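Local coordinates for cell division control protein (Pyrococcus abyssi, PDB 6RPP) that is an intein of the HINT fold, which probably excises itself from an archaeal MCM helicase precursor by protein splicing and joins the flanking segments, at residues 21-26 with 147-151; 53-57 with 152-158; 120-124 with 159-164. The protein carries 2 engineered substitutions. One frame throughout, in Å; residues are numbered along the deposited sequence.

Contact 1: 21-26 with 147-151; sequences IGEIVE and VYDLQ
The N-terminal end of helix 21-35 packs on strand 146-151, with the Tyr148 ring over Gly22. The evidence for a CH-pi contact is direct: Gly22 CA stands 3.8 Å from the centroid of the Tyr148 ring and only 1° off its normal, so the bare helix backbone meets the middle of the face. Val25 CB approaches Tyr148 CD1 obliquely at 3.6 Å. At the far end of the ring, Tyr148 OH donates to Glu26 OE2 over 2.6 Å, using the anti lone pair of the carboxylate, whose plane is turned 81° from the ring. The Glu26 chain bends at chi2 (-66°), which swings the carboxylate round to the phenol; OE1 forms a salt bridge with Lys73. Strand 146-151 runs antiparallel to 63-75 in the HINT-fold sheet that also holds 44-56 and 39-41, and Tyr148 makes a backbone bond to Val5. Helix 21-35 lies against this sheet, Val25 touching Ala71 of strand 63-75 and Ile24 touching Ile51 of strand 44-56. Farther along, Ile21 and Leu150 reach tip to tip, Ile21 CD1 lying 3.9 Å from Leu150 CG, while Ile24 CG2 meets Leu150 CD2 at 4.3 Å.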
loop_
_atom_site.group_PDB
_atom_site.type_symbol
_atom_site.label_atom_id
_atom_site.label_comp_id
_atom_site.label_asym_id
_atom_site.label_seq_id
_atom_site.Cartn_x
_atom_site.Cartn_y
_atom_site.Cartn_z
ATOM N N ILE A 21 8.874 -1.686 1.463
ATOM C CA ILE A 21 8.013 -2.021 2.576
ATOM C C ILE A 21 8.437 -3.348 3.209
ATOM O O ILE A 21 8.292 -3.533 4.420
ATOM C CB ILE A 21 6.531 -2.038 2.146
ATOM C CG1 ILE A 21 5.583 -2.125 3.355
ATOM C CG2 ILE A 21 6.235 -3.162 1.126
ATOM C CD1 ILE A 21 4.110 -1.953 3.034
ATOM N N GLY A 22 8.893 -4.285 2.414
ATOM C CA GLY A 22 9.315 -5.564 2.977
ATOM C C GLY A 22 10.440 -5.393 3.971
ATOM O O GLY A 22 10.496 -6.089 4.992
ATOM N N GLU A 23 11.359 -4.485 3.671
ATOM C CA GLU A 23 12.458 -4.214 4.605
ATOM C C GLU A 23 11.930 -3.618 5.914
ATOM O O GLU A 23 12.361 -4.018 7.018
ATOM C CB GLU A 23 13.446 -3.275 3.927
ATOM C CG GLU A 23 14.605 -2.812 4.829
ATOM C CD GLU A 23 15.693 -2.117 4.043
ATOM O OE1 GLU A 23 15.750 -2.307 2.797
ATOM O OE2 GLU A 23 16.496 -1.394 4.680
ATOM N N ILE A 24 11.097 -2.586 5.818
ATOM C CA ILE A 24 10.465 -1.973 7.000
ATOM C C ILE A 24 9.761 -3.033 7.835
ATOM O O ILE A 24 9.943 -3.099 9.063
ATOM C CB ILE A 24 9.456 -0.886 6.570
ATOM C CG1 ILE A 24 10.150 0.262 5.838
ATOM C CG2 ILE A 24 8.622 -0.374 7.752
ATOM C CD1 ILE A 24 9.129 1.184 5.136
ATOM N N VAL A 25 8.927 -3.868 7.192
ATOM C CA VAL A 25 8.154 -4.807 7.981
ATOM C C VAL A 25 9.029 -5.906 8.591
ATOM O O VAL A 25 8.859 -6.252 9.782
ATOM C CB VAL A 25 7.039 -5.414 7.115
ATOM C CG1 VAL A 25 6.354 -6.507 7.898
ATOM C CG2 VAL A 25 6.054 -4.317 6.750
ATOM N N GLU A 26 9.907 -6.528 7.784
ATOM C CA GLU A 26 10.671 -7.651 8.315
ATOM C C GLU A 26 11.571 -7.221 9.464
ATOM O O GLU A 26 11.752 -7.998 10.412
ATOM C CB GLU A 26 11.489 -8.281 7.200
ATOM C CG GLU A 26 10.627 -8.952 6.116
ATOM C CD GLU A 26 9.843 -10.176 6.605
ATOM O OE1 GLU A 26 10.061 -10.686 7.743
ATOM O OE2 GLU A 26 9.034 -10.667 5.784
ATOM N N VAL A 147 3.416 -11.040 1.571
ATOM C CA VAL A 147 2.985 -9.685 1.211
ATOM C C VAL A 147 2.908 -8.816 2.470
ATOM O O VAL A 147 2.900 -9.323 3.601
ATOM C CB VAL A 147 1.632 -9.679 0.488
ATOM C CG1 VAL A 147 1.826 -10.361 -0.909
ATOM C CG2 VAL A 147 0.604 -10.479 1.237
ATOM N N TYR A 148 2.774 -7.485 2.260
ATOM C CA TYR A 148 3.086 -6.558 3.361
ATOM C C TYR A 148 2.091 -5.410 3.428
ATOM O O TYR A 148 1.537 -4.971 2.425
ATOM C CB TYR A 148 4.473 -5.988 3.148
ATOM C CG TYR A 148 5.533 -7.083 3.191
ATOM C CD1 TYR A 148 6.022 -7.504 4.402
ATOM C CD2 TYR A 148 5.988 -7.725 2.015
ATOM C CE1 TYR A 148 6.946 -8.503 4.460
ATOM C CE2 TYR A 148 6.948 -8.750 2.065
ATOM C CZ TYR A 148 7.401 -9.121 3.313
ATOM O OH TYR A 148 8.327 -10.144 3.340
ATOM N N ASP A 149 1.939 -4.843 4.611
ATOM C CA ASP A 149 1.058 -3.686 4.735
ATOM C C ASP A 149 1.506 -2.902 5.956
ATOM O O ASP A 149 2.289 -3.390 6.767
ATOM C CB ASP A 149 -0.396 -4.141 4.885
ATOM C CG ASP A 149 -1.401 -3.011 4.744
ATOM O OD1 ASP A 149 -1.062 -2.012 4.057
ATOM O OD2 ASP A 149 -2.492 -3.183 5.334
ATOM N N LEU A 150 0.987 -1.677 6.075
ATOM C CA LEU A 150 1.230 -0.834 7.233
ATOM C C LEU A 150 -0.109 -0.316 7.714
ATOM O O LEU A 150 -1.046 -0.195 6.931
ATOM C CB LEU A 150 2.102 0.376 6.931
ATOM C CG LEU A 150 3.460 0.019 6.351
ATOM C CD1 LEU A 150 4.031 1.313 5.804
ATOM C CD2 LEU A 150 4.322 -0.577 7.391
ATOM N N GLN A 151 -0.212 -0.010 8.997
ATOM C CA GLN A 151 -1.388 0.678 9.519
ATOM C C GLN A 151 -1.100 2.159 9.700
ATOM O O GLN A 151 -0.107 2.522 10.328
ATOM C CB GLN A 151 -1.861 0.084 10.834
ATOM C CG GLN A 151 -3.029 0.888 11.414
ATOM C CD GLN A 151 -3.581 0.315 12.681
ATOM O OE1 GLN A 151 -4.440 -0.566 12.650
ATOM N NE2 GLN A 151 -3.073 0.791 13.818
#

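Contact 2: 53-57 with 152-158; sequences VYSLD and VPGYHNF
A chi1 of 72° puts Asn157 CG between its own backbone N and carbonyl carbon, and a chi2 of 92° turns the amide so that both its O and its N meet Leu56. The amide then pairs with that residue much as a strand neighbour would. Leu56 N donates to Asn157 OD1 (2.9 Å, 164° at the hydrogen) in the carbonyl plane on a lone pair, and Asn157 ND2 donates to Leu56 O over 2.9 Å, again in plane. ND2 also reaches Tyr155 O at 3.1 Å, from above that carbonyl's plane, so three bonds fix the rotation of the amide. Ser55 OG donates to Asn157 O over 2.8 Å. The same serine places CB over one face of the Tyr155 ring, 3.9 Å from its centroid. Further back along the strand, Val53 CB packs on Phe158 CB at 4.0 Å, and Tyr54 O receives a CA-H contact from Phe158 CA at 3.2 Å. The loop 152-156 and the start of strand 157-160 are thus held against Val53 to Leu56; strand 63-75 adjoins through Ala66, and Phe164 of strand 163-166 packs on Leu56 and Asn157.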
loop_
_atom_site.group_PDB
_atom_site.type_symbol
_atom_site.label_atom_id
_atom_site.label_comp_id
_atom_site.label_asym_id
_atom_site.label_seq_id
_atom_site.Cartn_x
_atom_site.Cartn_y
_atom_site.Cartn_z
ATOM N N VAL A 53 5.168 8.561 7.353
ATOM C CA VAL A 53 4.855 8.311 5.946
ATOM C C VAL A 53 4.176 9.577 5.458
ATOM O O VAL A 53 3.964 10.507 6.257
ATOM C CB VAL A 53 3.954 7.097 5.773
ATOM C CG1 VAL A 53 4.732 5.816 6.184
ATOM C CG2 VAL A 53 2.667 7.302 6.523
ATOM N N TYR A 54 3.810 9.601 4.179
ATOM C CA TYR A 54 2.969 10.656 3.624
ATOM C C TYR A 54 1.606 10.052 3.314
ATOM O O TYR A 54 1.528 8.977 2.710
ATOM C CB TYR A 54 3.576 11.254 2.343
ATOM C CG TYR A 54 4.762 12.150 2.631
ATOM C CD1 TYR A 54 4.566 13.452 3.092
ATOM C CD2 TYR A 54 6.060 11.689 2.470
ATOM C CE1 TYR A 54 5.631 14.256 3.361
ATOM C CE2 TYR A 54 7.127 12.494 2.724
ATOM C CZ TYR A 54 6.906 13.777 3.165
ATOM O OH TYR A 54 7.960 14.601 3.430
ATOM N N SER A 55 0.555 10.771 3.714
ATOM C CA SER A 55 -0.813 10.326 3.499
ATOM C C SER A 55 -1.653 11.386 2.809
ATOM O O SER A 55 -1.509 12.578 3.067
ATOM C CB SER A 55 -1.433 9.944 4.788
ATOM O OG SER A 55 -0.631 8.951 5.418
ATOM N N LEU A 56 -2.546 10.924 1.948
ATOM C CA LEU A 56 -3.546 11.801 1.342
ATOM C C LEU A 56 -4.766 11.984 2.242
ATOM O O LEU A 56 -5.299 11.022 2.808
ATOM C CB LEU A 56 -3.979 11.223 0.003
ATOM C CG LEU A 56 -4.959 12.010 -0.862
ATOM C CD1 LEU A 56 -4.383 13.344 -1.286
ATOM C CD2 LEU A 56 -5.329 11.149 -2.064
ATOM N N ASP A 57 -5.206 13.243 2.378
ATOM C CA ASP A 57 -6.509 13.590 2.937
ATOM C C ASP A 57 -7.497 13.541 1.783
ATOM O O ASP A 57 -7.455 14.401 0.900
ATOM C CB ASP A 57 -6.405 14.979 3.570
ATOM C CG ASP A 57 -7.680 15.434 4.230
ATOM O OD1 ASP A 57 -8.785 15.116 3.758
ATOM O OD2 ASP A 57 -7.565 16.158 5.231
ATOM N N VAL A 152 -1.982 3.018 9.173
ATOM C CA VAL A 152 -1.814 4.466 9.297
ATOM C C VAL A 152 -3.069 5.050 9.922
ATOM O O VAL A 152 -4.065 5.298 9.224
ATOM C CB VAL A 152 -1.531 5.152 7.952
ATOM C CG1 VAL A 152 -1.272 6.663 8.184
ATOM C CG2 VAL A 152 -0.272 4.501 7.268
ATOM N N PRO A 153 -3.059 5.332 11.216
ATOM C CA PRO A 153 -4.281 5.793 11.864
ATOM C C PRO A 153 -4.791 7.063 11.238
ATOM O O PRO A 153 -4.024 7.985 10.958
ATOM C CB PRO A 153 -3.853 6.033 13.316
ATOM C CG PRO A 153 -2.772 4.965 13.479
ATOM C CD PRO A 153 -2.020 4.962 12.189
ATOM N N GLY A 154 -6.116 7.115 11.104
ATOM C CA GLY A 154 -6.837 8.248 10.575
ATOM C C GLY A 154 -6.957 8.068 9.079
ATOM O O GLY A 154 -8.045 7.777 8.556
ATOM N N TYR A 155 -5.807 8.062 8.420
ATOM C CA TYR A 155 -5.740 8.245 6.983
ATOM C C TYR A 155 -5.966 6.954 6.212
ATOM O O TYR A 155 -6.480 6.991 5.093
ATOM C CB TYR A 155 -4.354 8.742 6.596
ATOM C CG TYR A 155 -4.099 10.151 7.065
ATOM C CD1 TYR A 155 -4.541 11.210 6.297
ATOM C CD2 TYR A 155 -3.415 10.402 8.256
ATOM C CE1 TYR A 155 -4.329 12.500 6.671
ATOM C CE2 TYR A 155 -3.237 11.724 8.679
ATOM C CZ TYR A 155 -3.662 12.739 7.845
ATOM O OH TYR A 155 -3.426 14.035 8.232
ATOM N N HIS A 156 -5.513 5.833 6.754
ATOM C CA HIS A 156 -5.605 4.558 6.025
ATOM C C HIS A 156 -4.970 4.592 4.645
ATOM O O HIS A 156 -5.452 3.928 3.712
ATOM C CB HIS A 156 -7.068 4.157 5.847
ATOM C CG HIS A 156 -7.695 3.582 7.059
ATOM N ND1 HIS A 156 -7.513 2.273 7.435
ATOM C CD2 HIS A 156 -8.572 4.116 7.943
ATOM C CE1 HIS A 156 -8.239 2.032 8.517
ATOM N NE2 HIS A 156 -8.849 3.149 8.874
ATOM N N ASN A 157 -3.880 5.335 4.465
ATOM C CA ASN A 157 -3.129 5.225 3.247
ATOM C C ASN A 157 -1.738 5.777 3.485
ATOM O O ASN A 157 -1.517 6.539 4.436
ATOM C CB ASN A 157 -3.838 5.987 2.091
ATOM C CG ASN A 157 -3.773 7.493 2.210
ATOM O OD1 ASN A 157 -2.845 8.082 1.657
ATOM N ND2 ASN A 157 -4.764 8.127 2.839
ATOM N N PHE A 158 -0.820 5.387 2.590
ATOM C CA PHE A 158 0.561 5.895 2.573
ATOM C C PHE A 158 1.020 5.956 1.136
ATOM O O PHE A 158 0.588 5.155 0.296
ATOM C CB PHE A 158 1.545 5.034 3.408
ATOM C CG PHE A 158 1.520 3.567 3.027
ATOM C CD1 PHE A 158 2.365 3.064 2.022
ATOM C CD2 PHE A 158 0.655 2.665 3.668
ATOM C CE1 PHE A 158 2.368 1.758 1.617
ATOM C CE2 PHE A 158 0.620 1.318 3.288
ATOM C CZ PHE A 158 1.466 0.845 2.281
#

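Contact 3: 120-124 with 159-164; sequences KIATI and LANGIF
Thr123 and Ile163 face each other as a non-hydrogen-bonded antiparallel pair, their CA atoms 4.2 Å apart, with a backbone bond on either side. Phe164 N donates to Ala122 O over 3.0 Å, from above the carbonyl plane, and Ile124 N donates to Gly162 O over 2.9 Å, tilted from that plane. With no further pairing across the two segments, this is a single bridge and not an extended sheet edge. Around it the side chains close in. Phe164 turns the edge of its ring to the strand: Thr123 O lies near the ring plane, 3.6 Å from Phe164 CE2, and Ile124 CD1 meets Phe164 CZ at 4.1 Å. Ile124 has its CG1 anti to the backbone N (chi1 -157°), which leaves CG2 to point at the hairpin, 4.1 Å from Leu159 CD1. That same Leu159 methyl stands 3.9 Å above the plane of the Phe164 ring, over its centre, so Leu159 covers one face of Phe164 and Ile124 touches both residues of the hairpin. On the opposite flank, Ile121 CD1 meets Ile163 CG2 at 4.2 Å.

The second shell sets these groups in place. A type I' turn from Ala160 to Ile163, closed by two backbone bonds between those residues, presents Gly162 O to the strand. Asn161 in that turn bonds to Glu10 N and Arg90 O, and Thr123 OG1 bonds to Ser130 O on the neighbouring strand 128-140.

Apolar side chains would probably shield the Phe164-Ala122 bond, between buried residues, from water; Ile124 and Gly162 are partly exposed, so less shielding can be claimed for theirs.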
loop_
_atom_site.group_PDB
_atom_site.type_symbol
_atom_site.label_atom_id
_atom_site.label_comp_id
_atom_site.label_asym_id
_atom_site.label_seq_id
_atom_site.Cartn_x
_atom_site.Cartn_y
_atom_site.Cartn_z
ATOM N N LYS A 120 -9.826 6.083 -12.485
ATOM C CA LYS A 120 -8.796 7.006 -11.973
ATOM C C LYS A 120 -8.452 6.734 -10.502
ATOM O O LYS A 120 -9.325 6.765 -9.628
ATOM C CB LYS A 120 -9.306 8.444 -12.156
ATOM C CG LYS A 120 -9.390 8.831 -13.618
ATOM C CD LYS A 120 -9.854 10.284 -13.758
ATOM C CE LYS A 120 -9.694 10.751 -15.182
ATOM N NZ LYS A 120 -10.080 12.192 -15.347
ATOM N N ILE A 121 -7.155 6.536 -10.212
ATOM C CA ILE A 121 -6.705 6.253 -8.855
ATOM C C ILE A 121 -5.806 7.395 -8.406
ATOM O O ILE A 121 -5.290 8.173 -9.209
ATOM C CB ILE A 121 -5.969 4.890 -8.691
ATOM C CG1 ILE A 121 -4.720 4.803 -9.562
ATOM C CG2 ILE A 121 -6.972 3.744 -9.043
ATOM C CD1 ILE A 121 -3.774 3.693 -9.135
ATOM N N ALA A 122 -5.594 7.471 -7.103
ATOM C CA ALA A 122 -4.910 8.608 -6.516
ATOM C C ALA A 122 -3.389 8.427 -6.538
ATOM O O ALA A 122 -2.877 7.413 -6.071
ATOM C CB ALA A 122 -5.398 8.780 -5.075
ATOM N N THR A 123 -2.687 9.393 -7.119
ATOM C CA THR A 123 -1.242 9.274 -7.332
ATOM C C THR A 123 -0.595 10.620 -7.056
ATOM O O THR A 123 -1.268 11.630 -6.812
ATOM C CB THR A 123 -0.903 8.866 -8.775
ATOM O OG1 THR A 123 -1.192 9.960 -9.692
ATOM C CG2 THR A 123 -1.658 7.618 -9.210
ATOM N N ILE A 124 0.728 10.647 -7.107
ATOM C CA ILE A 124 1.468 11.905 -7.171
ATOM C C ILE A 124 2.110 12.042 -8.548
ATOM O O ILE A 124 2.574 11.050 -9.142
ATOM C CB ILE A 124 2.515 11.908 -6.039
ATOM C CG1 ILE A 124 2.870 13.350 -5.713
ATOM C CG2 ILE A 124 3.762 11.034 -6.350
ATOM C CD1 ILE A 124 1.922 13.902 -4.635
ATOM N N LEU A 159 1.893 6.927 0.855
ATOM C CA LEU A 159 2.481 7.074 -0.486
ATOM C C LEU A 159 3.553 6.038 -0.746
ATOM O O LEU A 159 4.539 5.935 0.006
ATOM C CB LEU A 159 3.083 8.464 -0.604
ATOM C CG LEU A 159 3.699 8.797 -1.968
ATOM C CD1 LEU A 159 2.673 8.702 -3.125
ATOM C CD2 LEU A 159 4.269 10.252 -1.811
ATOM N N ALA A 160 3.396 5.275 -1.841
ATOM C CA ALA A 160 4.418 4.318 -2.224
ATOM C C ALA A 160 4.288 4.078 -3.722
ATOM O O ALA A 160 3.184 3.977 -4.242
ATOM C CB ALA A 160 4.239 3.005 -1.426
ATOM N N ASN A 161 5.443 4.008 -4.388
ATOM C CA ASN A 161 5.477 3.793 -5.860
ATOM C C ASN A 161 4.676 4.885 -6.580
ATOM O O ASN A 161 4.114 4.641 -7.662
ATOM C CB ASN A 161 4.975 2.405 -6.237
ATOM C CG ASN A 161 6.005 1.323 -6.021
ATOM O OD1 ASN A 161 6.934 1.497 -5.233
ATOM N ND2 ASN A 161 5.873 0.218 -6.732
ATOM N N GLY A 162 4.616 6.082 -5.979
ATOM C CA GLY A 162 3.882 7.195 -6.540
ATOM C C GLY A 162 2.371 7.088 -6.446
ATOM O O GLY A 162 1.688 7.909 -7.068
ATOM N N ILE A 163 1.838 6.112 -5.682
ATOM C CA ILE A 163 0.409 5.875 -5.517
ATOM C C ILE A 163 0.039 6.050 -4.046
ATOM O O ILE A 163 0.826 5.692 -3.185
ATOM C CB ILE A 163 0.074 4.441 -5.986
ATOM C CG1 ILE A 163 0.385 4.284 -7.492
ATOM C CG2 ILE A 163 -1.392 4.073 -5.689
ATOM C CD1 ILE A 163 0.345 2.849 -7.979
ATOM N N PHE A 164 -1.140 6.615 -3.732
ATOM C CA PHE A 164 -1.589 6.644 -2.338
ATOM C C PHE A 164 -2.261 5.318 -2.094
ATOM O O PHE A 164 -3.410 5.110 -2.490
ATOM C CB PHE A 164 -2.496 7.853 -2.131
ATOM C CG PHE A 164 -1.694 9.114 -2.107
ATOM C CD1 PHE A 164 -0.910 9.437 -1.018
ATOM C CD2 PHE A 164 -1.670 9.921 -3.222
ATOM C CE1 PHE A 164 -0.147 10.601 -0.995
ATOM C CE2 PHE A 164 -0.916 11.080 -3.231
ATOM C CZ PHE A 164 -0.151 11.415 -2.106
#

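How the contacts relate
The three contacts interlock along the chain: the first segments (21-26, 53-57, 120-124) come in the same order as their partners (147-151, 152-158, 159-164), which run on without a break. Contacts 1 and 2 have centres about 15 Å apart and meet at the Phe158 ring, which packs on Ile21, Asp149 and Leu150. Contacts 2 and 3, about 12 Å apart, are joined by a probable hydrogen bond between Leu159 N and Tyr54 O and by packing of Leu56 on Ala122 and Phe164. Contacts 1 and 3, about 17 Å apart, do not touch. Contact 1 fastens helix 21-35; contacts 2 and 3 join both larger sheets to hairpin 157-166, near the chain end, in inteins the C-terminal splice junction.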